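Exotoxin A (PDB 1IKP) probably acts as a secreted toxin that enters host cells and transfers ADP-ribose from NAD to elongation factor 2, which stops protein synthesis. Local coordinates at residues 83-88 and 247-252; 109-114 and 134-139; 122-127 and 233-238; 206-211 and 237-242; 310-315 and 327-332. The protein carries 2 engineered substitutions. All blocks are in the same frame, centred on the assembly; numbering follows the deposited sequence.

Contact 1 (83-88 and 247-252); sequences KPVRYS and RLHFPE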
# COMPACT_ATOMS: atom_id res chain seq x y z
N LYS A 83 0.17 22.28 -10.77
CA LYS A 83 -0.54 21.67 -9.66
C LYS A 83 0.39 21.22 -8.52
O LYS A 83 0.87 20.09 -8.46
CB LYS A 83 -1.44 20.56 -10.22
CG LYS A 83 -2.03 20.91 -11.57
CD LYS A 83 -3.44 20.34 -11.76
CE LYS A 83 -4.12 20.84 -13.03
NZ LYS A 83 -5.53 20.38 -13.12
N PRO A 84 0.61 22.18 -7.60
CA PRO A 84 1.49 21.88 -6.45
C PRO A 84 1.06 20.61 -5.71
O PRO A 84 -0.13 20.36 -5.62
CB PRO A 84 1.34 23.12 -5.56
CG PRO A 84 0.81 24.17 -6.47
CD PRO A 84 -0.18 23.49 -7.36
N VAL A 85 1.99 19.86 -5.26
CA VAL A 85 1.60 18.75 -4.38
C VAL A 85 1.32 19.42 -3.03
O VAL A 85 2.13 20.23 -2.57
CB VAL A 85 2.73 17.72 -4.26
CG1 VAL A 85 2.24 16.54 -3.44
CG2 VAL A 85 3.14 17.23 -5.66
N ARG A 86 0.19 19.10 -2.41
CA ARG A 86 -0.20 19.75 -1.17
C ARG A 86 -0.75 18.79 -0.13
O ARG A 86 -1.54 17.91 -0.44
CB ARG A 86 -1.30 20.80 -1.44
CG ARG A 86 -0.89 21.97 -2.30
CD ARG A 86 -1.91 23.10 -2.13
NE ARG A 86 -1.42 24.37 -2.67
CZ ARG A 86 -1.75 24.87 -3.85
NH1 ARG A 86 -2.59 24.23 -4.65
NH2 ARG A 86 -1.23 26.03 -4.23
N TYR A 87 -0.35 19.02 1.12
CA TYR A 87 -0.81 18.22 2.25
C TYR A 87 -1.01 19.13 3.46
O TYR A 87 -0.46 20.24 3.52
CB TYR A 87 0.21 17.15 2.67
CG TYR A 87 0.60 16.19 1.60
CD1 TYR A 87 1.83 16.28 0.95
CD2 TYR A 87 -0.28 15.15 1.23
CE1 TYR A 87 2.17 15.38 -0.05
CE2 TYR A 87 0.07 14.24 0.23
CZ TYR A 87 1.28 14.37 -0.40
OH TYR A 87 1.62 13.50 -1.41
N SER A 88 -1.79 18.66 4.42
CA SER A 88 -1.99 19.39 5.66
C SER A 88 -2.06 18.41 6.83
O SER A 88 -2.89 17.50 6.83
CB SER A 88 -3.26 20.24 5.63
OG SER A 88 -3.32 21.03 6.83
N ARG A 247 0.56 9.22 2.74
CA ARG A 247 -0.50 9.96 2.03
C ARG A 247 0.12 10.49 0.75
O ARG A 247 1.26 11.00 0.75
CB ARG A 247 -1.09 11.10 2.88
CG ARG A 247 -2.30 11.76 2.22
CD ARG A 247 -3.24 12.41 3.25
NE ARG A 247 -4.43 12.99 2.63
CZ ARG A 247 -5.65 13.01 3.16
NH1 ARG A 247 -5.91 12.47 4.35
NH2 ARG A 247 -6.62 13.61 2.49
N LEU A 248 -0.60 10.31 -0.37
CA LEU A 248 -0.12 10.74 -1.67
C LEU A 248 -1.24 11.53 -2.35
O LEU A 248 -2.35 11.04 -2.54
CB LEU A 248 0.23 9.53 -2.54
CG LEU A 248 0.73 9.86 -3.95
CD1 LEU A 248 1.95 10.74 -3.92
CD2 LEU A 248 1.05 8.55 -4.69
N HIS A 249 -0.92 12.77 -2.67
CA HIS A 249 -1.84 13.69 -3.34
C HIS A 249 -1.54 13.64 -4.84
O HIS A 249 -0.38 13.63 -5.23
CB HIS A 249 -1.61 15.09 -2.77
CG HIS A 249 -2.23 16.20 -3.56
ND1 HIS A 249 -3.56 16.23 -3.90
CD2 HIS A 249 -1.69 17.36 -4.01
CE1 HIS A 249 -3.82 17.37 -4.54
NE2 HIS A 249 -2.70 18.06 -4.62
N PHE A 250 -2.60 13.56 -5.65
CA PHE A 250 -2.52 13.54 -7.12
C PHE A 250 -3.01 14.91 -7.61
O PHE A 250 -4.19 15.11 -7.81
CB PHE A 250 -3.42 12.42 -7.66
CG PHE A 250 -2.87 11.03 -7.45
CD1 PHE A 250 -2.36 10.30 -8.52
CD2 PHE A 250 -2.87 10.45 -6.18
CE1 PHE A 250 -1.86 9.02 -8.34
CE2 PHE A 250 -2.36 9.16 -5.98
CZ PHE A 250 -1.85 8.44 -7.07
N PRO A 251 -2.09 15.86 -7.83
CA PRO A 251 -2.49 17.19 -8.28
C PRO A 251 -3.31 17.26 -9.57
O PRO A 251 -4.15 18.15 -9.71
CB PRO A 251 -1.16 17.94 -8.40
CG PRO A 251 -0.28 17.23 -7.47
CD PRO A 251 -0.63 15.78 -7.66
N GLU A 252 -3.07 16.32 -10.47
CA GLU A 252 -3.80 16.28 -11.74
C GLU A 252 -4.90 15.22 -11.71
O GLU A 252 -5.48 14.88 -12.74
CB GLU A 252 -2.85 16.01 -12.90
CG GLU A 252 -2.00 17.23 -13.28
CD GLU A 252 -0.95 16.91 -14.32
OE1 GLU A 252 -1.31 16.38 -15.39
OE2 GLU A 252 0.24 17.19 -14.07

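Contact 2 (109-114 and 134-139); sequences KPSNIK and TIEMGD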
# COMPACT_ATOMS: atom_id res chain seq x y z
N LYS A 109 17.04 5.70 -8.50
CA LYS A 109 16.27 6.20 -7.38
C LYS A 109 14.87 6.69 -7.73
O LYS A 109 14.58 7.05 -8.88
CB LYS A 109 17.01 7.35 -6.74
CG LYS A 109 17.17 8.56 -7.67
CD LYS A 109 17.79 9.74 -6.92
CE LYS A 109 18.17 10.87 -7.85
NZ LYS A 109 19.27 10.44 -8.77
N PRO A 110 13.98 6.67 -6.74
CA PRO A 110 12.61 7.15 -6.90
C PRO A 110 12.81 8.65 -7.18
O PRO A 110 13.83 9.22 -6.77
CB PRO A 110 12.01 6.93 -5.51
CG PRO A 110 12.74 5.72 -5.02
CD PRO A 110 14.15 5.98 -5.45
N SER A 111 11.87 9.28 -7.85
CA SER A 111 12.01 10.71 -8.17
C SER A 111 11.22 11.63 -7.24
O SER A 111 10.80 12.71 -7.64
CB SER A 111 11.60 10.95 -9.63
OG SER A 111 10.31 10.45 -9.94
N ASN A 112 11.06 11.22 -5.99
CA ASN A 112 10.33 12.01 -5.02
C ASN A 112 11.06 12.06 -3.70
O ASN A 112 12.04 11.33 -3.48
CB ASN A 112 8.93 11.41 -4.81
CG ASN A 112 8.96 9.96 -4.32
OD1 ASN A 112 9.30 9.67 -3.17
ND2 ASN A 112 8.62 9.03 -5.22
N ILE A 113 10.60 12.96 -2.84
CA ILE A 113 11.12 13.02 -1.47
C ILE A 113 9.98 12.61 -0.53
O ILE A 113 8.79 12.61 -0.91
CB ILE A 113 11.59 14.43 -1.02
CG1 ILE A 113 10.43 15.42 -0.96
CG2 ILE A 113 12.75 14.87 -1.85
CD1 ILE A 113 10.83 16.73 -0.27
N LYS A 114 10.36 12.24 0.70
CA LYS A 114 9.36 11.95 1.74
C LYS A 114 9.51 13.05 2.77
O LYS A 114 10.62 13.56 2.98
CB LYS A 114 9.62 10.63 2.47
CG LYS A 114 9.67 9.41 1.58
CD LYS A 114 8.43 9.27 0.72
CE LYS A 114 8.45 7.94 -0.05
NZ LYS A 114 7.70 8.12 -1.30
N THR A 134 4.53 12.17 0.37
CA THR A 134 5.41 12.06 -0.79
C THR A 134 5.26 13.26 -1.76
O THR A 134 4.16 13.59 -2.20
CB THR A 134 5.11 10.75 -1.55
OG1 THR A 134 5.42 9.64 -0.71
CG2 THR A 134 5.95 10.65 -2.82
N ILE A 135 6.38 13.89 -2.11
CA ILE A 135 6.38 15.05 -3.04
C ILE A 135 7.29 14.81 -4.23
O ILE A 135 8.50 14.66 -4.08
CB ILE A 135 6.79 16.35 -2.29
CG1 ILE A 135 5.79 16.61 -1.17
CG2 ILE A 135 6.81 17.52 -3.28
CD1 ILE A 135 6.12 17.84 -0.31
N GLU A 136 6.68 14.78 -5.42
CA GLU A 136 7.38 14.54 -6.67
C GLU A 136 8.33 15.66 -7.06
O GLU A 136 7.91 16.81 -7.19
CB GLU A 136 6.36 14.33 -7.78
CG GLU A 136 6.96 13.94 -9.10
CD GLU A 136 7.80 12.66 -9.02
OE1 GLU A 136 7.54 11.84 -8.12
OE2 GLU A 136 8.69 12.45 -9.87
N MET A 137 9.59 15.32 -7.31
CA MET A 137 10.60 16.31 -7.66
C MET A 137 11.24 16.17 -9.02
O MET A 137 11.68 17.16 -9.63
CB MET A 137 11.72 16.34 -6.61
CG MET A 137 11.21 16.71 -5.21
SD MET A 137 10.67 18.45 -5.11
CE MET A 137 10.21 18.86 -6.76
N GLY A 138 11.24 14.96 -9.56
CA GLY A 138 11.97 14.77 -10.80
C GLY A 138 13.43 14.55 -10.44
O GLY A 138 13.94 15.02 -9.40
N ASP A 139 14.15 13.85 -11.31
CA ASP A 139 15.53 13.52 -11.06
C ASP A 139 16.49 14.68 -10.84
O ASP A 139 17.31 14.65 -9.93
CB ASP A 139 16.07 12.69 -12.23
CG ASP A 139 16.43 11.27 -11.84
OD1 ASP A 139 17.10 11.08 -10.81
OD2 ASP A 139 16.04 10.34 -12.58
O HOH W 1 18.64 8.96 -11.19
O HOH W 2 19.73 12.97 -9.81
O HOH W 3 7.65 9.10 -7.94

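Contact 3 (122-127 and 233-238); sequences AGNQLS and AKHDLD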
# COMPACT_ATOMS: atom_id res chain seq x y z
N ALA A 122 7.24 17.43 26.48
CA ALA A 122 8.20 18.18 27.28
C ALA A 122 9.50 17.40 27.51
O ALA A 122 10.59 17.96 27.46
CB ALA A 122 7.59 18.55 28.62
N GLY A 123 9.36 16.10 27.76
CA GLY A 123 10.52 15.25 27.98
C GLY A 123 11.34 15.03 26.73
O GLY A 123 12.32 14.27 26.74
N ASN A 124 10.95 15.69 25.64
CA ASN A 124 11.64 15.59 24.37
C ASN A 124 11.46 14.20 23.77
O ASN A 124 12.27 13.75 22.95
CB ASN A 124 13.13 15.89 24.55
CG ASN A 124 13.84 16.15 23.24
OD1 ASN A 124 15.07 16.20 23.18
ND2 ASN A 124 13.07 16.33 22.17
N GLN A 125 10.40 13.52 24.17
CA GLN A 125 10.12 12.18 23.66
C GLN A 125 9.16 12.29 22.48
O GLN A 125 8.33 13.18 22.44
CB GLN A 125 9.48 11.32 24.74
CG GLN A 125 10.20 11.36 26.07
CD GLN A 125 9.46 10.56 27.12
OE1 GLN A 125 8.26 10.74 27.32
NE2 GLN A 125 10.18 9.68 27.81
N LEU A 126 9.27 11.35 21.55
CA LEU A 126 8.40 11.35 20.37
C LEU A 126 7.01 10.93 20.84
O LEU A 126 6.83 9.79 21.30
CB LEU A 126 8.94 10.35 19.35
CG LEU A 126 8.81 10.71 17.87
CD1 LEU A 126 9.56 9.69 17.04
CD2 LEU A 126 7.36 10.79 17.47
N SER A 127 6.03 11.83 20.75
CA SER A 127 4.67 11.53 21.18
C SER A 127 3.71 11.17 20.05
O SER A 127 2.84 10.34 20.23
CB SER A 127 4.09 12.72 21.95
OG SER A 127 3.88 13.83 21.10
N ALA A 233 18.87 14.39 15.98
CA ALA A 233 18.35 13.86 17.23
C ALA A 233 17.84 12.44 17.06
O ALA A 233 17.41 12.04 15.97
CB ALA A 233 17.22 14.75 17.72
N LYS A 234 17.89 11.67 18.14
CA LYS A 234 17.38 10.30 18.18
C LYS A 234 16.50 10.33 19.42
O LYS A 234 16.97 10.13 20.54
CB LYS A 234 18.52 9.30 18.35
CG LYS A 234 18.06 7.85 18.36
CD LYS A 234 19.24 6.89 18.35
CE LYS A 234 18.79 5.45 18.53
NZ LYS A 234 17.81 5.03 17.48
N HIS A 235 15.22 10.61 19.21
CA HIS A 235 14.26 10.74 20.29
C HIS A 235 13.81 9.46 20.98
O HIS A 235 13.63 8.42 20.33
CB HIS A 235 13.03 11.49 19.78
CG HIS A 235 13.34 12.85 19.24
ND1 HIS A 235 13.35 13.14 17.89
CD2 HIS A 235 13.67 14.01 19.86
CE1 HIS A 235 13.68 14.41 17.71
NE2 HIS A 235 13.87 14.96 18.89
N ASP A 236 13.66 9.54 22.30
CA ASP A 236 13.17 8.40 23.06
C ASP A 236 11.70 8.34 22.68
O ASP A 236 11.09 9.36 22.38
CB ASP A 236 13.31 8.65 24.56
CG ASP A 236 14.76 8.65 25.02
OD1 ASP A 236 15.49 7.71 24.64
OD2 ASP A 236 15.15 9.58 25.76
N LEU A 237 11.13 7.14 22.68
CA LEU A 237 9.73 6.98 22.29
C LEU A 237 8.71 6.95 23.42
O LEU A 237 8.96 6.40 24.50
CB LEU A 237 9.57 5.71 21.44
CG LEU A 237 10.54 5.47 20.27
CD1 LEU A 237 10.22 4.12 19.64
CD2 LEU A 237 10.42 6.59 19.23
N ASP A 238 7.57 7.55 23.15
CA ASP A 238 6.42 7.58 24.05
C ASP A 238 5.29 7.82 23.06
O ASP A 238 4.35 8.59 23.30
CB ASP A 238 6.53 8.74 25.05
CG ASP A 238 5.45 8.67 26.11
OD1 ASP A 238 5.11 7.54 26.52
OD2 ASP A 238 4.95 9.73 26.54
O HOH W 4 1.60 10.03 22.79

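Contact 4 (206-211 and 237-242); sequences YNYLAQ and LDIKPT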
# COMPACT_ATOMS: atom_id res chain seq x y z
N TYR A 206 9.14 0.99 13.77
CA TYR A 206 8.41 0.07 12.91
C TYR A 206 7.97 -1.15 13.71
O TYR A 206 6.81 -1.54 13.67
CB TYR A 206 9.28 -0.34 11.73
CG TYR A 206 8.56 -1.25 10.76
CD1 TYR A 206 7.79 -0.72 9.72
CD2 TYR A 206 8.62 -2.63 10.90
CE1 TYR A 206 7.09 -1.55 8.87
CE2 TYR A 206 7.92 -3.47 10.06
CZ TYR A 206 7.16 -2.93 9.04
OH TYR A 206 6.45 -3.76 8.21
N ASN A 207 8.89 -1.76 14.45
CA ASN A 207 8.53 -2.94 15.23
C ASN A 207 7.34 -2.68 16.14
O ASN A 207 6.41 -3.48 16.22
CB ASN A 207 9.71 -3.42 16.07
CG ASN A 207 9.35 -4.64 16.90
OD1 ASN A 207 8.98 -5.69 16.37
ND2 ASN A 207 9.43 -4.50 18.22
N TYR A 208 7.37 -1.55 16.85
CA TYR A 208 6.27 -1.23 17.75
C TYR A 208 4.93 -0.99 17.05
O TYR A 208 3.91 -1.56 17.44
CB TYR A 208 6.63 -0.01 18.61
CG TYR A 208 5.52 0.41 19.55
CD1 TYR A 208 5.07 -0.45 20.57
CD2 TYR A 208 4.92 1.66 19.44
CE1 TYR A 208 4.04 -0.05 21.44
CE2 TYR A 208 3.91 2.07 20.30
CZ TYR A 208 3.47 1.21 21.30
OH TYR A 208 2.48 1.64 22.16
N LEU A 209 4.94 -0.14 16.02
CA LEU A 209 3.71 0.19 15.29
C LEU A 209 3.15 -0.88 14.35
O LEU A 209 1.94 -0.98 14.21
CB LEU A 209 3.91 1.49 14.50
CG LEU A 209 4.31 2.69 15.35
CD1 LEU A 209 4.54 3.90 14.45
CD2 LEU A 209 3.23 2.98 16.36
N ALA A 210 4.03 -1.62 13.68
CA ALA A 210 3.60 -2.67 12.76
C ALA A 210 3.40 -3.97 13.52
O ALA A 210 2.78 -4.90 13.00
CB ALA A 210 4.62 -2.86 11.64
N GLN A 211 3.91 -4.02 14.75
CA GLN A 211 3.82 -5.20 15.61
C GLN A 211 4.57 -6.38 15.00
O GLN A 211 4.22 -7.54 15.23
CB GLN A 211 2.36 -5.56 15.87
CG GLN A 211 1.65 -4.54 16.75
CD GLN A 211 0.20 -4.88 17.04
OE1 GLN A 211 -0.21 -6.05 16.96
NE2 GLN A 211 -0.59 -3.87 17.38
N LEU A 237 11.13 7.14 22.68
CA LEU A 237 9.73 6.98 22.29
C LEU A 237 8.71 6.95 23.42
O LEU A 237 8.96 6.40 24.50
CB LEU A 237 9.57 5.71 21.44
CG LEU A 237 10.54 5.47 20.27
CD1 LEU A 237 10.22 4.12 19.64
CD2 LEU A 237 10.42 6.59 19.23
N ASP A 238 7.57 7.55 23.15
CA ASP A 238 6.42 7.58 24.05
C ASP A 238 5.29 7.82 23.06
O ASP A 238 4.35 8.59 23.30
CB ASP A 238 6.53 8.74 25.05
CG ASP A 238 5.45 8.67 26.11
OD1 ASP A 238 5.11 7.54 26.52
OD2 ASP A 238 4.95 9.73 26.54
N ILE A 239 5.40 7.12 21.93
CA ILE A 239 4.47 7.26 20.83
C ILE A 239 3.14 6.53 20.93
O ILE A 239 3.05 5.44 21.50
CB ILE A 239 5.13 6.85 19.49
CG1 ILE A 239 5.52 5.37 19.53
CG2 ILE A 239 6.39 7.68 19.26
CD1 ILE A 239 6.18 4.90 18.25
N LYS A 240 2.11 7.16 20.38
CA LYS A 240 0.78 6.57 20.35
C LYS A 240 0.83 5.45 19.31
O LYS A 240 1.45 5.61 18.26
CB LYS A 240 -0.25 7.63 19.94
CG LYS A 240 -1.69 7.16 20.00
CD LYS A 240 -2.65 8.27 19.60
CE LYS A 240 -4.09 7.80 19.63
NZ LYS A 240 -5.03 8.86 19.19
N PRO A 241 0.20 4.30 19.61
CA PRO A 241 0.14 3.10 18.75
C PRO A 241 -0.47 3.27 17.36
O PRO A 241 -0.75 2.28 16.68
CB PRO A 241 -0.67 2.12 19.60
CG PRO A 241 -0.34 2.53 21.00
CD PRO A 241 -0.43 4.03 20.91
N THR A 242 -0.67 4.51 16.93
CA THR A 242 -1.24 4.79 15.61
C THR A 242 -0.45 4.10 14.50
O THR A 242 0.77 4.24 14.41
CB THR A 242 -1.24 6.30 15.34
OG1 THR A 242 -1.89 6.97 16.43
CG2 THR A 242 -1.96 6.62 14.04
O HOH W 5 -0.17 -0.33 15.96

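Contact 5 (310-315 and 327-332); sequences QVIRNA and EAIREQ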
# COMPACT_ATOMS: atom_id res chain seq x y z
N GLN A 310 -22.28 -5.13 -16.55
CA GLN A 310 -23.02 -4.94 -17.79
C GLN A 310 -22.18 -4.23 -18.82
O GLN A 310 -22.28 -4.53 -20.02
CB GLN A 310 -24.30 -4.15 -17.55
CG GLN A 310 -25.25 -4.26 -18.74
CD GLN A 310 -25.77 -5.68 -18.91
OE1 GLN A 310 -26.31 -6.26 -17.98
NE2 GLN A 310 -25.60 -6.24 -20.11
N VAL A 311 -21.35 -3.29 -18.38
CA VAL A 311 -20.48 -2.58 -19.31
C VAL A 311 -19.50 -3.55 -19.96
O VAL A 311 -19.29 -3.53 -21.17
CB VAL A 311 -19.70 -1.43 -18.59
CG1 VAL A 311 -18.63 -0.86 -19.51
CG2 VAL A 311 -20.67 -0.35 -18.17
N ILE A 312 -18.90 -4.44 -19.17
CA ILE A 312 -17.97 -5.41 -19.73
C ILE A 312 -18.69 -6.37 -20.68
O ILE A 312 -18.19 -6.67 -21.77
CB ILE A 312 -17.28 -6.20 -18.60
CG1 ILE A 312 -16.41 -5.25 -17.78
CG2 ILE A 312 -16.46 -7.34 -19.20
CD1 ILE A 312 -15.86 -5.88 -16.50
N ARG A 313 -19.84 -6.86 -20.24
CA ARG A 313 -20.66 -7.78 -21.02
C ARG A 313 -21.01 -7.18 -22.37
O ARG A 313 -20.89 -7.84 -23.40
CB ARG A 313 -21.94 -8.10 -20.25
CG ARG A 313 -22.85 -9.14 -20.87
CD ARG A 313 -23.96 -9.50 -19.89
NE ARG A 313 -23.40 -9.97 -18.61
CZ ARG A 313 -23.71 -9.46 -17.42
NH1 ARG A 313 -24.57 -8.46 -17.33
NH2 ARG A 313 -23.15 -9.95 -16.32
N ASN A 314 -21.42 -5.91 -22.38
CA ASN A 314 -21.80 -5.28 -23.64
C ASN A 314 -20.61 -5.01 -24.55
O ASN A 314 -20.71 -5.13 -25.77
CB ASN A 314 -22.56 -3.98 -23.39
CG ASN A 314 -23.98 -4.21 -22.90
OD1 ASN A 314 -24.34 -5.33 -22.54
ND2 ASN A 314 -24.78 -3.16 -22.87
N ALA A 315 -19.47 -4.64 -23.96
CA ALA A 315 -18.29 -4.36 -24.75
C ALA A 315 -17.82 -5.63 -25.45
O ALA A 315 -17.47 -5.61 -26.63
CB ALA A 315 -17.17 -3.80 -23.85
N GLU A 327 -13.18 -0.75 -26.54
CA GLU A 327 -12.04 -1.36 -27.20
C GLU A 327 -10.98 -1.77 -26.17
O GLU A 327 -10.35 -2.81 -26.30
CB GLU A 327 -11.43 -0.38 -28.21
CG GLU A 327 -10.50 -1.03 -29.21
CD GLU A 327 -11.16 -2.15 -29.97
OE1 GLU A 327 -12.33 -1.98 -30.38
OE2 GLU A 327 -10.52 -3.21 -30.16
N ALA A 328 -10.79 -0.93 -25.16
CA ALA A 328 -9.81 -1.21 -24.11
C ALA A 328 -10.18 -2.51 -23.43
O ALA A 328 -9.32 -3.35 -23.16
CB ALA A 328 -9.78 -0.07 -23.10
N ILE A 329 -11.48 -2.67 -23.16
CA ILE A 329 -12.00 -3.88 -22.51
C ILE A 329 -11.82 -5.10 -23.39
O ILE A 329 -11.30 -6.13 -22.94
CB ILE A 329 -13.51 -3.71 -22.16
CG1 ILE A 329 -13.65 -2.66 -21.05
CG2 ILE A 329 -14.12 -5.04 -21.77
CD1 ILE A 329 -15.07 -2.28 -20.76
N ARG A 330 -12.22 -5.00 -24.65
CA ARG A 330 -12.08 -6.12 -25.57
C ARG A 330 -10.60 -6.47 -25.79
O ARG A 330 -10.28 -7.62 -26.08
CB ARG A 330 -12.76 -5.80 -26.91
CG ARG A 330 -14.29 -5.81 -26.88
CD ARG A 330 -14.87 -5.66 -28.30
NE ARG A 330 -14.48 -4.39 -28.90
CZ ARG A 330 -15.13 -3.25 -28.71
NH1 ARG A 330 -16.22 -3.21 -27.96
NH2 ARG A 330 -14.67 -2.13 -29.25
N GLU A 331 -9.71 -5.49 -25.65
CA GLU A 331 -8.28 -5.74 -25.84
C GLU A 331 -7.65 -6.64 -24.77
O GLU A 331 -6.70 -7.37 -25.05
CB GLU A 331 -7.50 -4.42 -25.86
CG GLU A 331 -7.72 -3.56 -27.10
CD GLU A 331 -6.86 -2.31 -27.10
OE1 GLU A 331 -6.92 -1.54 -26.12
OE2 GLU A 331 -6.12 -2.10 -28.09
N GLN A 332 -8.19 -6.58 -23.55
CA GLN A 332 -7.69 -7.37 -22.43
C GLN A 332 -8.88 -7.69 -21.52
O GLN A 332 -9.05 -7.09 -20.47
CB GLN A 332 -6.66 -6.56 -21.63
CG GLN A 332 -5.42 -6.17 -22.41
CD GLN A 332 -4.51 -7.35 -22.71
OE1 GLN A 332 -3.54 -7.23 -23.46
NE2 GLN A 332 -4.82 -8.50 -22.12

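Contact 1 (83-88 and 247-252)
Y87 and H249 form the polar centre of this contact. The Y87 ring lies across the end of strand 245-248, with the peptide carbon of L248 at its edge, near its plane. Its OH accepts the H249 N-H at 2.9 Å, with an N-H...O angle of 160°. The same OH is also hydrogen-bonded to T134 O. The R247 side chain slides past Y87 in the opposite direction, and its guanidinium plane stands 83° from the ring. R247 is held by salt bridges to D366 and D387. CG of H249 is anti to the backbone N (chi1 166°), which carries the imidazole to the 83-88 backbone. V85 CA and P84 O lie at the ring edge, while P251 N sits over the centre of one face. H249 ND1 is hydrogen-bonded to D366 OD1. P251 packs against V85, CG to CG2 at 3.9 Å. K83 CB is tight against P251 CB at 3.2 Å. The K83 chain then crosses E252 at about a right angle, CD to CG at 3.7 Å. K83 NZ stays 6.2 Å from E252 OE1. One direct hydrogen bond joins the segments; the rest is ring, proline and aliphatic contact, with R247 and H249 ND1 held from outside.

Contact 2 (109-114 and 134-139)
Antiparallel backbone bonds join N112-K114 to T134-E136. I113 and I135 form the hydrogen-bonded pair, with I113 N to I135 O and I135 N to I113 O both at 3.0 Å. Beyond the strands, S111 O accepts two N-H groups, from M137 at 2.9 Å and from G138. S111, just before its strand, has OG between backbone N and carbonyl carbon (chi1 53°) and donates to E136 OE2 at 2.6 Å, on its syn lone pair. E136 OE2 also accepts from H275 N. K114 runs beside T134, and its NZ donates to T134 OG1 at 2.8 Å. NZ also reaches N112 OD1 from above the amide plane and makes a salt bridge to E270. A water bridges N112 ND2 and E136 OE1. The salt bridge between the two segments is K109 NZ to D139 OD1 at 3.0 Å, weak as a hydrogen bond and bridged by a water. Apolar contacts lie on the I113 and I135 face: I113 CG1 meets I135 CB at 4.0 Å, and I113 CG2 meets CG of M137, just past the strand. G138 is the N-cap of helix 139-145. This is the open end of the beta hairpin of strands 112-120 and 126-136 in the binding domain.

Contact 3 (122-127 and 233-238)
L237 has CG anti to its carbonyl carbon (chi1 -49°), and this turns L237 CD2 back to L126 CD1 at 3.9 Å, although its CB points away from the strand. The two leucines lie side by side and point the same way. N124 has CG anti to its backbone N (chi1 -165°), which brings the amide to H235. The amide and imidazole planes are 74° apart. N124 ND2 sits at the ring edge, near its plane, 3.3 Å from H235 CD2. Backbone bonds on both sides of L237 hold the two segments together. L126 N donates to D236 O at 2.8 Å, nearly along the C=O axis. D238 N donates to L126 O at 3.0 Å, in a more bent bond. The loop between strands 224-228 and 245-248 thus makes a single bridge, L126 with L237, to the start of strand 126-136 at the surface of the binding domain. Q125 CA also comes within 3.2 Å of D236 O. The Q125 side chain crosses D238 obliquely, with Q125 OE1 3.5 Å from D238 CB. H235 also touches L120 of strand 112-120, and L126 packs on L202 and I239. Backbone amides and carbonyls make the direct hydrogen bonds here, so the join depends little on the polar side chains. One leucine pair gives it an apolar side. A water links S127 O and D238 O, and a backbone bond between S127 and K240 continues the pairing.

Contact 4 (206-211 and 237-242)
Y208 and L209, near the C-terminal end of helix 205-210, pack on the loop that leads to strand 245-248 in the binding domain. Here the last turn of a helix meets an irregular loop, with no direct hydrogen bond between them. The tight part centres on I239. Its CG1 stands between backbone N and carbonyl carbon (chi1 63°), and this directs CD1 to the helix. I239 CD1 meets the edge of the Y208 ring, 3.7 Å from Y208 CD2, and lies 4.0 Å from L209 CD2. The Y208 and I239 side chains slide past each other in opposite directions. L209 CD2 also rests on backbone oxygens of the loop, at 3.4 Å from T242 O and 3.7 Å from K240 O. The phenol end of Y208 is close as well, with OH 3.2 Å from P241 CG. Behind this cluster, L209 touches M129 and I239 touches L126, both of strand 126-136. The looser side lies between the backbones of L209 and exposed P241. A water bridges them there, donating to L209 O and to P241 O at 2.8 Å each.

Contact 5 (310-315 and 327-332)
I329 reaches across to helix 308-317 and touches three of its residues. Its CG2 meets A315 CB at 3.9 Å and I312 CG2 at 4.2 Å. Its CD1 meets V311 CG1 at 4.0 Å. The V311 and I312 side chains each cross I329 at about a right angle. R330 makes the polar part. Its NH1 donates to A315 O at 3.0 Å, almost straight at 172°, and the oxygen lies in the guanidinium plane. CG and CD lie along that oxygen, and the bend at chi3 (-62°) turns the guanidinium back so that NH1 reaches it too. In the next shell, E327 OE1 accepts from R330 NH2 at 2.6 Å in a salt bridge, and S321 O accepts from R330 NH1. These partners hold the guanidinium in place. Further out, L340 of helix 333-351 touches both I312 and I329, and Y298 of helix 282-300 touches V311. The segments 310-315 and 327-331 cross at -79°, their axes 9.3 Å apart at closest. A near-perpendicular helix pair of this kind belongs to the all-helical bundle of the toxin's targeting domain.

In the fold
Contacts 1 to 4 belong to the binding region, and contact 5 to the helical targeting region. Contacts 2 and 5 are buried, contacts 1 and 4 partly so, and contact 3 lies at the surface. Contacts 2 and 3 use strand 126-136 about 28 Å apart, centre to centre. Contact 2 is rich in side-chain bonds, while contact 3 relies on backbone bonds. Contact 1 touches contact 2 through Y87 and T134, so two sheets meet there. Contacts 3 and 4 share L237 and D238, and the same loop goes from a single backbone bridge to apolar packing on a helix. Contact 5 stands apart, about 32 Å from contact 1 between centres, and pairs helices through aliphatic groups and one arginine.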